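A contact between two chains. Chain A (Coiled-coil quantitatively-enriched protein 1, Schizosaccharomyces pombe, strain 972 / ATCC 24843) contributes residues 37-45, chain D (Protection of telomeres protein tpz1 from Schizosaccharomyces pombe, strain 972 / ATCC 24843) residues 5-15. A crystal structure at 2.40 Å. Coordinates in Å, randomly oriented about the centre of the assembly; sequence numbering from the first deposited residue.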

# COMPACT_ATOMS: atom_id res chain seq x y z
N ILE A 37 0.64 6.23 -4.57
CA ILE A 37 0.68 7.65 -4.88
C ILE A 37 2.02 8.22 -4.43
O ILE A 37 2.67 8.93 -5.20
CB ILE A 37 -0.53 8.39 -4.26
CG1 ILE A 37 -1.82 8.12 -5.03
CG2 ILE A 37 -0.25 9.89 -4.14
CD1 ILE A 37 -3.08 8.52 -4.30
N ASP A 38 2.42 7.88 -3.20
CA ASP A 38 3.67 8.36 -2.63
C ASP A 38 4.84 7.94 -3.51
O ASP A 38 5.74 8.73 -3.77
CB ASP A 38 3.83 7.90 -1.18
CG ASP A 38 5.16 8.32 -0.56
OD1 ASP A 38 5.37 9.54 -0.39
OD2 ASP A 38 5.97 7.43 -0.26
N HIS A 39 4.81 6.68 -3.97
CA HIS A 39 5.85 6.13 -4.81
C HIS A 39 5.93 6.88 -6.14
O HIS A 39 6.99 7.36 -6.52
CB HIS A 39 5.63 4.62 -5.02
CG HIS A 39 6.72 3.96 -5.79
ND1 HIS A 39 7.85 3.44 -5.18
CD2 HIS A 39 6.86 3.72 -7.11
CE1 HIS A 39 8.64 2.92 -6.09
NE2 HIS A 39 8.06 3.07 -7.29
N PHE A 40 4.77 7.00 -6.81
CA PHE A 40 4.66 7.55 -8.14
C PHE A 40 5.01 9.04 -8.16
O PHE A 40 5.57 9.54 -9.14
CB PHE A 40 3.25 7.31 -8.68
CG PHE A 40 2.94 8.00 -9.99
CD1 PHE A 40 3.47 7.52 -11.18
CD2 PHE A 40 2.11 9.11 -10.03
CE1 PHE A 40 3.18 8.15 -12.39
CE2 PHE A 40 1.82 9.73 -11.24
CZ PHE A 40 2.36 9.25 -12.41
N CYS A 41 4.69 9.75 -7.07
CA CYS A 41 4.78 11.20 -7.04
C CYS A 41 6.13 11.69 -6.50
O CYS A 41 6.36 12.89 -6.48
CB CYS A 41 3.64 11.81 -6.23
SG CYS A 41 2.05 11.79 -7.09
N THR A 42 7.01 10.77 -6.07
CA THR A 42 8.27 11.19 -5.46
C THR A 42 9.49 10.69 -6.24
O THR A 42 10.61 10.92 -5.81
CB THR A 42 8.39 10.77 -3.99
OG1 THR A 42 8.16 9.36 -3.90
CG2 THR A 42 7.46 11.53 -3.07
N GLY A 43 9.27 10.03 -7.38
CA GLY A 43 10.40 9.56 -8.17
C GLY A 43 9.98 8.72 -9.38
O GLY A 43 8.79 8.49 -9.60
N PRO A 44 10.95 8.25 -10.19
CA PRO A 44 10.67 7.32 -11.29
C PRO A 44 9.95 6.07 -10.79
O PRO A 44 10.26 5.56 -9.72
CB PRO A 44 12.07 6.94 -11.80
CG PRO A 44 12.95 8.10 -11.41
CD PRO A 44 12.38 8.58 -10.09
N SER A 45 8.98 5.61 -11.58
CA SER A 45 8.19 4.43 -11.24
C SER A 45 8.11 3.50 -12.45
O SER A 45 8.22 3.95 -13.59
CB SER A 45 6.82 4.83 -10.76
OG SER A 45 6.05 5.41 -11.81
N GLU D 5 12.06 17.36 -11.57
CA GLU D 5 12.44 17.95 -10.29
C GLU D 5 11.25 17.84 -9.34
O GLU D 5 10.14 18.25 -9.68
CB GLU D 5 12.86 19.41 -10.47
CG GLU D 5 14.18 19.59 -11.19
CD GLU D 5 14.66 21.03 -11.34
OE1 GLU D 5 13.91 21.95 -10.94
OE2 GLU D 5 15.77 21.23 -11.87
N TYR D 6 11.50 17.29 -8.14
CA TYR D 6 10.44 16.96 -7.20
C TYR D 6 10.39 17.99 -6.07
O TYR D 6 11.33 18.12 -5.29
CB TYR D 6 10.61 15.53 -6.68
CG TYR D 6 10.26 14.49 -7.71
CD1 TYR D 6 8.93 14.17 -7.97
CD2 TYR D 6 11.24 13.85 -8.45
CE1 TYR D 6 8.59 13.23 -8.93
CE2 TYR D 6 10.92 12.91 -9.41
CZ TYR D 6 9.59 12.60 -9.65
OH TYR D 6 9.25 11.67 -10.59
N LYS D 7 9.26 18.70 -5.99
CA LYS D 7 9.10 19.83 -5.09
C LYS D 7 8.57 19.38 -3.72
O LYS D 7 9.04 19.86 -2.70
CB LYS D 7 8.13 20.86 -5.68
CG LYS D 7 8.59 21.54 -6.96
CD LYS D 7 7.56 22.50 -7.52
CE LYS D 7 8.16 23.58 -8.39
NZ LYS D 7 7.13 24.28 -9.18
N ARG D 8 7.60 18.46 -3.73
CA ARG D 8 6.71 18.28 -2.58
C ARG D 8 6.22 16.83 -2.51
O ARG D 8 6.27 16.09 -3.49
CB ARG D 8 5.53 19.25 -2.72
CG ARG D 8 4.76 19.52 -1.43
CD ARG D 8 3.58 20.45 -1.65
NE ARG D 8 2.57 19.94 -2.58
CZ ARG D 8 1.49 19.23 -2.23
NH1 ARG D 8 1.26 18.94 -0.96
NH2 ARG D 8 0.65 18.82 -3.16
N LYS D 9 5.74 16.44 -1.32
CA LYS D 9 5.12 15.14 -1.10
C LYS D 9 3.64 15.22 -1.45
O LYS D 9 2.99 16.23 -1.18
CB LYS D 9 5.25 14.72 0.37
CG LYS D 9 6.47 13.89 0.71
CD LYS D 9 6.29 13.07 1.98
CE LYS D 9 6.07 13.92 3.22
NZ LYS D 9 5.88 13.09 4.43
N PRO D 10 3.05 14.15 -2.05
CA PRO D 10 1.63 14.15 -2.40
C PRO D 10 0.72 14.07 -1.17
O PRO D 10 -0.30 14.74 -1.11
CB PRO D 10 1.49 12.90 -3.28
CG PRO D 10 2.60 11.98 -2.80
CD PRO D 10 3.74 12.91 -2.46
N ILE D 11 1.12 13.24 -0.20
CA ILE D 11 0.39 13.07 1.05
C ILE D 11 1.29 13.56 2.18
O ILE D 11 2.19 12.84 2.61
CB ILE D 11 -0.05 11.60 1.23
CG1 ILE D 11 -0.80 11.08 0.00
CG2 ILE D 11 -0.87 11.43 2.51
CD1 ILE D 11 -0.92 9.58 -0.09
N PRO D 12 1.11 14.81 2.66
CA PRO D 12 2.09 15.45 3.54
C PRO D 12 2.50 14.66 4.79
O PRO D 12 3.67 14.66 5.15
CB PRO D 12 1.43 16.79 3.92
CG PRO D 12 0.48 17.06 2.77
CD PRO D 12 -0.04 15.69 2.37
N ASP D 13 1.53 13.97 5.41
CA ASP D 13 1.75 13.30 6.68
C ASP D 13 2.21 11.85 6.47
O ASP D 13 2.56 11.18 7.44
CB ASP D 13 0.53 13.41 7.59
CG ASP D 13 -0.70 12.71 7.03
OD1 ASP D 13 -1.25 13.20 6.02
OD2 ASP D 13 -1.11 11.69 7.62
N TYR D 14 2.22 11.39 5.21
CA TYR D 14 2.59 10.02 4.89
C TYR D 14 4.10 9.84 5.04
O TYR D 14 4.88 10.55 4.41
CB TYR D 14 2.17 9.65 3.46
CG TYR D 14 2.35 8.19 3.12
CD1 TYR D 14 1.34 7.27 3.40
CD2 TYR D 14 3.50 7.72 2.52
CE1 TYR D 14 1.49 5.93 3.08
CE2 TYR D 14 3.67 6.38 2.20
CZ TYR D 14 2.66 5.48 2.48
OH TYR D 14 2.81 4.16 2.18
N ASP D 15 4.48 8.86 5.86
CA ASP D 15 5.87 8.47 6.07
C ASP D 15 5.93 6.95 6.27
O ASP D 15 5.61 6.44 7.34
CB ASP D 15 6.47 9.23 7.26
CG ASP D 15 7.97 9.03 7.42
OD1 ASP D 15 8.45 7.90 7.19
OD2 ASP D 15 8.65 10.00 7.80

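Although the two stretches together bury 494 Å² of surface, no clear hydrogen bond crosses between them; the contact rests on packing, and two residues of chain D, Tyr D6 and Pro D10, carry the largest shares, with 84 and 76 Å² covered. Both point their CA-to-CB bonds toward chain A, and both mark the register: the CA atoms of Asp A38 and Pro D10 lie 6.1 Å apart, those of Thr A42 and Tyr D6 6.4 Å.

Pro D10 sits against the helix that enters the stretch at Ile A37. Its CB lies 3.6 Å from Ile A37 CG2, and its CG lies 3.6 Å from Cys A41 CB and 3.8 Å from Asp A38 CA. Ile A37 and Cys A41 are four residues apart, and the helical bond from Cys A41 N to Ile A37 O (2.9 Å) confirms that they stand one turn from each other, so a single compact ring can touch both. Thr A42 CG2 adds a further apolar approach, 4.0 Å from Pro D10 CD. Ile D11 extends the patch, its CD1 4.1 Å from Ile A37 CG2, whereas the CA-to-CB bonds of His A39 and Phe A40 point away from chain D.

The second site lies where the helix gives way to loop. One face of the Tyr D6 ring is covered by backbone, Thr A42 C and Gly A43 N; Thr A42 C is 3.8 Å from Tyr D6 CE1. Cys A41 O comes within 3.2 Å of Tyr D6 CD1, but its approach is oblique. Gly A43 leaves helical geometry with phi/psi of 175/179°, an extended conformation that carries the chain past the end of the tyrosine, where Tyr D6 OH lies 3.3 Å from Gly A43 C.

Polar groups near the contact are engaged partly within their own chains. Thr A42 OG1 donates to Asp A38 O at 2.5 Å, in keeping with its p rotamer (chi1 54°), which folds the hydroxyl back onto the preceding turn. The carboxylate of Asp A38, by contrast, reaches chain D through carbon neighbours: OD2 is 3.5 Å from Tyr D14 CE2, and OD1 is 4.4 Å from Lys D9 CD. The lysine's amino group is directed elsewhere: Lys D9 NZ donates to Pro D12 O at 2.8 Å and to Tyr D14 O at 2.7 Å. These bonds tie it to the type I turn from Ile D11 to Tyr D14, itself closed by Tyr D14 N to Ile D11 O at 3.0 Å.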